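Local coordinates for protein nucleoporin p58/p45 (Homo sapiens, PDB 4JO7) that probably serves as a structural component of the nuclear pore complex, which is required for traffic across the nuclear membrane, the part here being a largely helical segment, at residues Y6-I9 with L10-F14; L79-R82 with K83-G87. One frame throughout, in Å; residues are numbered along the deposited sequence.

Overall arrangement
Helix 2-29 and helix 43-85 follow each other in the chain as a helical hairpin, and each contact is a local one along a single helix. Contact 1 (6-9 with 10-14) belongs to the first helix near its start, contact 2 (79-82 with 83-87) to the end of the second. Their centres lie about 33 Å apart and their nearest atoms about 16 Å, so they do not touch. The centre of contact 1 lies about 10 Å from the centre of the chain, that of contact 2 about 35 Å. Common to both is an aromatic residue packed by the residue four positions later, with other chains of the four-chain assembly covering part of each surface.

Contact 1 of 2, residues Y6-I9 with L10-F14; sequences YFRI and LVQQF
Y6 and L10 meet one turn apart on the α-helix 2-29, in a region predicted to form a coiled coil, and illustrate how i to i+4 spacing pairs side chains along a helix face. The apolar contacts come first. L10 CD1 lies over one face of the Y6 ring in a CH-pi contact, 4.0 Å from the ring centroid and 27° off its normal, while L10 CD2 sits near the phenol end. Y6 CG is anti to the backbone N (chi1 -173°), which sets it beside the carbonyl carbon, and the ring then lies against the L10 methyls. Beside this pair, the F7 ring atom CE1 meets V11 CG2 obliquely at 3.6 Å. Both F7 and V11 are buried: F7 stacks on H68 and V11 packs on Q65, both of helix 43-85. A chain of another protein packs against Y6 and F7 and shares a hydrogen bond with Y6 OH through a polar side chain.

Among the polar contacts, the regular helical bonds run from L10 N to Y6 O, V11 N to F7 O and Q13 N to I9 O. R8 O accepts two: Q12 N at 3.1 Å and, from the opposite face of the carbonyl plane, Q12 NE2. The R8 guanidinium is salt-bridged to D5. I9 and Q13 run side by side, with I9 CG2 3.4 Å from Q13 NE2. The bend of Q12 at chi2 folds its amide back, so that NE2 lies 2.9 Å from R8 O, with a bent N-H...O angle of 133°.

Contact 2 of 2, residues L79-R82 with K83-G87; sequences LGYR and KMFLG
This is a local contact across the last turns of helix 43-85, where one aromatic side chain leans on the next. Y81 and F85 lie side by side, their ring centroids 5.9 Å apart, an oblique pairing. The touching is done by one side of the phenol: Y81 CE2 is 3.8 Å from F85 CD2, and Y81 OH comes in at the edge of the F85 ring, 3.5 Å from CD2. Both keep CG anti to the backbone N (chi1 -179° in Y81), which sends the side chains out alongside each other, though their planes stay 40° apart. Both are buried: Y81 packs on M50 and F85 on L32 of the second subunit; one chain of another protein meets both, a further one Y81. Replacing Y81 with an alanine would probably leave the CD2 edge of F85 without its neighbour and open a gap at this interface.

In the backbone, F85 N donates to Y81 O at 2.8 Å, and L86 N to R82 O. L79 CD2 lies over one face of the R82 guanidinium, offset toward its rim, while R82 NE and NH2 bond to the backbone of another protein's chain. G87 leaves the helix with positive phi (90°) and two bonds back into the last turn, among them G87 N to M84 O at 2.9 Å: a Schellman motif, the characteristic C-terminal stop of an α-helix.

Contact 1 of 2, residues Y6-I9 with L10-F14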
ATOM      1  N   TYR F   6      -9.373   8.144 -11.612  1.00 13.45           N
ATOM      2  CA  TYR F   6     -10.011   6.843 -11.503  1.00 14.15           C
ATOM      3  C   TYR F   6      -9.815   6.279 -10.083  1.00 16.74           C
ATOM      4  O   TYR F   6     -10.731   5.703  -9.509  1.00 12.23           O
ATOM      5  CB  TYR F   6      -9.441   5.907 -12.569  1.00 12.50           C
ATOM      6  CG  TYR F   6     -10.136   4.572 -12.683  1.00 16.38           C
ATOM      7  CD1 TYR F   6     -11.501   4.490 -12.911  1.00 34.41           C
ATOM      8  CD2 TYR F   6      -9.414   3.391 -12.593  1.00 37.67           C
ATOM      9  CE1 TYR F   6     -12.133   3.263 -13.027  1.00 28.79           C
ATOM     10  CE2 TYR F   6     -10.034   2.165 -12.709  1.00 33.47           C
ATOM     11  CZ  TYR F   6     -11.392   2.107 -12.924  1.00 22.16           C
ATOM     12  OH  TYR F   6     -12.005   0.881 -13.040  1.00 43.69           O
ATOM     13  N   PHE F   7      -8.634   6.486  -9.500  1.00 13.47           N
ATOM     14  CA  PHE F   7      -8.380   6.036  -8.128  1.00  8.40           C
ATOM     15  C   PHE F   7      -9.377   6.691  -7.168  1.00 12.32           C
ATOM     16  O   PHE F   7      -9.975   6.026  -6.317  1.00 12.68           O
ATOM     17  CB  PHE F   7      -6.927   6.359  -7.724  1.00  9.51           C
ATOM     18  CG  PHE F   7      -6.503   5.754  -6.405  1.00  8.09           C
ATOM     19  CD1 PHE F   7      -6.842   6.363  -5.206  1.00  9.92           C
ATOM     20  CD2 PHE F   7      -5.744   4.599  -6.370  1.00  5.88           C
ATOM     21  CE1 PHE F   7      -6.452   5.819  -3.996  1.00 11.92           C
ATOM     22  CE2 PHE F   7      -5.342   4.047  -5.156  1.00 10.22           C
ATOM     23  CZ  PHE F   7      -5.702   4.660  -3.968  1.00  8.90           C
ATOM     24  N   ARG F   8      -9.562   7.999  -7.318  1.00 10.67           N
ATOM     25  CA  ARG F   8     -10.467   8.755  -6.472  1.00 11.58           C
ATOM     26  C   ARG F   8     -11.894   8.220  -6.605  1.00 12.60           C
ATOM     27  O   ARG F   8     -12.593   8.030  -5.611  1.00 13.25           O
ATOM     28  CB  ARG F   8     -10.406  10.239  -6.854  1.00 17.87           C
ATOM     29  CG  ARG F   8     -11.207  11.159  -5.953  1.00 24.77           C
ATOM     30  CD  ARG F   8     -11.084  12.618  -6.405  1.00 28.05           C
ATOM     31  NE  ARG F   8      -9.697  13.087  -6.404  1.00 32.41           N
ATOM     32  CZ  ARG F   8      -8.965  13.337  -7.490  1.00 36.48           C
ATOM     33  NH1 ARG F   8      -9.460  13.178  -8.712  1.00 33.50           N
ATOM     34  NH2 ARG F   8      -7.719  13.757  -7.352  1.00 34.01           N
ATOM     35  N   ILE F   9     -12.312   7.959  -7.840  1.00 12.48           N
ATOM     36  CA  ILE F   9     -13.639   7.412  -8.109  1.00 16.68           C
ATOM     37  C   ILE F   9     -13.817   6.029  -7.487  1.00 16.28           C
ATOM     38  O   ILE F   9     -14.867   5.727  -6.913  1.00 17.95           O
ATOM     39  CB  ILE F   9     -13.907   7.317  -9.622  1.00 16.42           C
ATOM     40  CG1 ILE F   9     -14.106   8.717 -10.211  1.00 22.51           C
ATOM     41  CG2 ILE F   9     -15.137   6.462  -9.899  1.00 29.01           C
ATOM     42  CD1 ILE F   9     -14.138   8.740 -11.724  1.00 26.17           C
ATOM     43  N   LEU F  10     -12.800   5.186  -7.609  1.00 14.03           N
ATOM     44  CA  LEU F  10     -12.851   3.847  -7.016  1.00 13.55           C
ATOM     45  C   LEU F  10     -12.976   3.907  -5.497  1.00 13.39           C
ATOM     46  O   LEU F  10     -13.699   3.112  -4.901  1.00 13.43           O
ATOM     47  CB  LEU F  10     -11.624   3.020  -7.414  1.00 10.05           C
ATOM     48  CG  LEU F  10     -11.552   2.571  -8.876  1.00 17.25           C
ATOM     49  CD1 LEU F  10     -10.284   1.785  -9.134  1.00 14.15           C
ATOM     50  CD2 LEU F  10     -12.777   1.743  -9.268  1.00 21.68           C
ATOM     51  N   VAL F  11     -12.283   4.846  -4.864  1.00 12.58           N
ATOM     52  CA  VAL F  11     -12.369   4.983  -3.413  1.00 14.15           C
ATOM     53  C   VAL F  11     -13.774   5.417  -2.984  1.00 14.34           C
ATOM     54  O   VAL F  11     -14.313   4.909  -2.004  1.00 15.46           O
ATOM     55  CB  VAL F  11     -11.313   5.971  -2.867  1.00 12.18           C
ATOM     56  CG1 VAL F  11     -11.583   6.308  -1.416  1.00 15.48           C
ATOM     57  CG2 VAL F  11      -9.910   5.392  -3.025  1.00 12.22           C
ATOM     58  N   GLN F  12     -14.365   6.357  -3.713  1.00 13.03           N
ATOM     59  CA  GLN F  12     -15.720   6.797  -3.407  1.00 17.40           C
ATOM     60  C   GLN F  12     -16.697   5.638  -3.597  1.00 15.92           C
ATOM     61  O   GLN F  12     -17.570   5.414  -2.771  1.00 15.10           O
ATOM     62  CB  GLN F  12     -16.126   7.986  -4.281  1.00 21.55           C
ATOM     63  CG  GLN F  12     -15.132   9.152  -4.294  1.00 36.01           C
ATOM     64  CD  GLN F  12     -14.344   9.310  -2.998  1.00 49.41           C
ATOM     65  OE1 GLN F  12     -14.913   9.319  -1.903  1.00 51.20           O
ATOM     66  NE2 GLN F  12     -13.023   9.443  -3.119  1.00 38.03           N
ATOM     67  N   GLN F  13     -16.534   4.886  -4.678  1.00 13.15           N
ATOM     68  CA  GLN F  13     -17.406   3.751  -4.932  1.00 13.39           C
ATOM     69  C   GLN F  13     -17.213   2.648  -3.892  1.00 14.99           C
ATOM     70  O   GLN F  13     -18.166   1.968  -3.514  1.00 13.24           O
ATOM     71  CB  GLN F  13     -17.183   3.218  -6.348  1.00 15.38           C
ATOM     72  CG  GLN F  13     -17.712   4.166  -7.423  1.00 19.96           C
ATOM     73  CD  GLN F  13     -17.339   3.744  -8.829  1.00 22.19           C
ATOM     74  OE1 GLN F  13     -16.593   2.789  -9.028  1.00 22.63           O
ATOM     75  NE2 GLN F  13     -17.853   4.466  -9.817  1.00 34.51           N
ATOM     76  N   PHE F  14     -15.985   2.495  -3.411  1.00 14.56           N
ATOM     77  CA  PHE F  14     -15.682   1.501  -2.388  1.00 14.54           C
ATOM     78  C   PHE F  14     -16.411   1.836  -1.093  1.00 14.14           C
ATOM     79  O   PHE F  14     -17.004   0.966  -0.461  1.00 13.50           O
ATOM     80  CB  PHE F  14     -14.172   1.447  -2.138  1.00 13.19           C
ATOM     81  CG  PHE F  14     -13.752   0.352  -1.202  1.00 11.63           C
ATOM     82  CD1 PHE F  14     -13.634  -0.948  -1.652  1.00 18.91           C
ATOM     83  CD2 PHE F  14     -13.477   0.624   0.126  1.00 11.67           C
ATOM     84  CE1 PHE F  14     -13.247  -1.960  -0.794  1.00 15.65           C
ATOM     85  CE2 PHE F  14     -13.088  -0.384   0.984  1.00 15.90           C
ATOM     86  CZ  PHE F  14     -12.971  -1.673   0.522  1.00 15.09           C
TER

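Contact 2 of 2, residues L79-R82 with K83-G87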
ATOM      1  N   LEU F  79      10.865  15.227  -9.165  1.00  9.38           N
ATOM      2  CA  LEU F  79      10.844  16.368 -10.078  1.00 11.81           C
ATOM      3  C   LEU F  79      11.614  17.543  -9.502  1.00 11.53           C
ATOM      4  O   LEU F  79      12.335  18.241 -10.222  1.00 11.61           O
ATOM      5  CB  LEU F  79       9.405  16.786 -10.366  1.00 10.63           C
ATOM      6  CG  LEU F  79       8.564  15.763 -11.131  1.00 20.90           C
ATOM      7  CD1 LEU F  79       7.137  16.254 -11.289  1.00 21.83           C
ATOM      8  CD2 LEU F  79       9.175  15.483 -12.479  1.00 15.83           C
ATOM      9  N   GLY F  80      11.469  17.759  -8.200  1.00 11.58           N
ATOM     10  CA  GLY F  80      12.202  18.813  -7.521  1.00 15.81           C
ATOM     11  C   GLY F  80      13.699  18.587  -7.617  1.00 13.81           C
ATOM     12  O   GLY F  80      14.460  19.521  -7.880  1.00 11.63           O
ATOM     13  N   TYR F  81      14.120  17.343  -7.413  1.00 12.04           N
ATOM     14  CA  TYR F  81      15.528  16.986  -7.509  1.00  8.42           C
ATOM     15  C   TYR F  81      16.067  17.149  -8.932  1.00 10.33           C
ATOM     16  O   TYR F  81      17.160  17.690  -9.146  1.00 10.83           O
ATOM     17  CB  TYR F  81      15.759  15.550  -7.040  1.00 13.03           C
ATOM     18  CG  TYR F  81      17.216  15.166  -7.099  1.00 10.34           C
ATOM     19  CD1 TYR F  81      18.062  15.415  -6.029  1.00 13.63           C
ATOM     20  CD2 TYR F  81      17.753  14.581  -8.237  1.00  8.71           C
ATOM     21  CE1 TYR F  81      19.404  15.078  -6.084  1.00 11.73           C
ATOM     22  CE2 TYR F  81      19.088  14.248  -8.307  1.00 10.28           C
ATOM     23  CZ  TYR F  81      19.910  14.498  -7.229  1.00 15.36           C
ATOM     24  OH  TYR F  81      21.241  14.161  -7.302  1.00 13.33           O
ATOM     25  N   ARG F  82      15.307  16.667  -9.903  1.00 11.98           N
ATOM     26  CA  ARG F  82      15.715  16.748 -11.298  1.00  9.83           C
ATOM     27  C   ARG F  82      15.896  18.207 -11.708  1.00 10.13           C
ATOM     28  O   ARG F  82      16.862  18.559 -12.369  1.00 13.04           O
ATOM     29  CB  ARG F  82      14.666  16.076 -12.189  1.00 14.82           C
ATOM     30  CG  ARG F  82      15.039  16.029 -13.661  1.00 11.85           C
ATOM     31  CD  ARG F  82      13.804  15.918 -14.541  1.00 16.32           C
ATOM     32  NE  ARG F  82      13.051  14.689 -14.307  1.00 11.80           N
ATOM     33  CZ  ARG F  82      11.884  14.410 -14.881  1.00 19.77           C
ATOM     34  NH1 ARG F  82      11.332  15.284 -15.716  1.00 15.98           N
ATOM     35  NH2 ARG F  82      11.263  13.266 -14.616  1.00 14.50           N
ATOM     36  N   LYS F  83      14.964  19.054 -11.297  1.00  8.31           N
ATOM     37  CA  LYS F  83      15.006  20.472 -11.622  1.00 12.66           C
ATOM     38  C   LYS F  83      16.276  21.097 -11.054  1.00 16.84           C
ATOM     39  O   LYS F  83      16.963  21.879 -11.720  1.00 13.79           O
ATOM     40  CB  LYS F  83      13.777  21.161 -11.034  1.00 15.91           C
ATOM     41  CG  LYS F  83      13.636  22.629 -11.349  1.00 30.61           C
ATOM     42  CD  LYS F  83      12.397  23.204 -10.660  1.00 32.56           C
ATOM     43  CE  LYS F  83      11.374  23.712 -11.661  1.00 53.33           C
ATOM     44  NZ  LYS F  83      11.878  24.879 -12.435  1.00 58.93           N
HETATM   45  N   MSE F  84      16.589  20.739  -9.816  1.00 12.97           N
HETATM   46  CA  MSE F  84      17.765  21.274  -9.145  1.00 11.81           C
HETATM   47  C   MSE F  84      19.036  20.777  -9.823  1.00  9.62           C
HETATM   48  O   MSE F  84      19.965  21.556 -10.078  1.00 13.35           O
HETATM   49  CB  MSE F  84      17.742  20.856  -7.681  1.00 16.00           C
HETATM   50  CG  MSE F  84      18.746  21.558  -6.803  1.00 22.64           C
HETATM   51 SE   MSE F  84      18.584  20.942  -4.951  1.00 25.70          SE
HETATM   52  CE  MSE F  84      16.753  21.452  -4.592  1.00 17.20           C
ATOM     53  N   PHE F  85      19.071  19.481 -10.121  1.00  7.64           N
ATOM     54  CA  PHE F  85      20.214  18.867 -10.781  1.00  7.69           C
ATOM     55  C   PHE F  85      20.509  19.573 -12.111  1.00 13.75           C
ATOM     56  O   PHE F  85      21.667  19.729 -12.494  1.00 13.20           O
ATOM     57  CB  PHE F  85      19.950  17.376 -11.009  1.00 11.29           C
ATOM     58  CG  PHE F  85      21.185  16.573 -11.324  1.00  9.52           C
ATOM     59  CD1 PHE F  85      21.686  16.520 -12.621  1.00 13.07           C
ATOM     60  CD2 PHE F  85      21.835  15.854 -10.328  1.00 16.35           C
ATOM     61  CE1 PHE F  85      22.812  15.780 -12.912  1.00 16.02           C
ATOM     62  CE2 PHE F  85      22.963  15.114 -10.610  1.00 13.53           C
ATOM     63  CZ  PHE F  85      23.457  15.077 -11.910  1.00 13.72           C
ATOM     64  N   LEU F  86      19.454  20.012 -12.794  1.00  9.88           N
ATOM     65  CA  LEU F  86      19.589  20.662 -14.105  1.00 14.85           C
ATOM     66  C   LEU F  86      19.786  22.176 -13.997  1.00 13.79           C
ATOM     67  O   LEU F  86      19.823  22.875 -15.007  1.00 11.57           O
ATOM     68  CB  LEU F  86      18.377  20.345 -14.988  1.00 12.60           C
ATOM     69  CG  LEU F  86      18.213  18.881 -15.406  1.00 11.24           C
ATOM     70  CD1 LEU F  86      16.983  18.709 -16.284  1.00 22.44           C
ATOM     71  CD2 LEU F  86      19.454  18.350 -16.108  1.00 15.71           C
ATOM     72  N   GLY F  87      19.916  22.677 -12.773  1.00 12.48           N
ATOM     73  CA  GLY F  87      20.333  24.047 -12.539  1.00 16.50           C
ATOM     74  C   GLY F  87      19.205  25.055 -12.449  1.00 22.21           C
ATOM     75  O   GLY F  87      19.433  26.253 -12.601  1.00 20.72           O
TER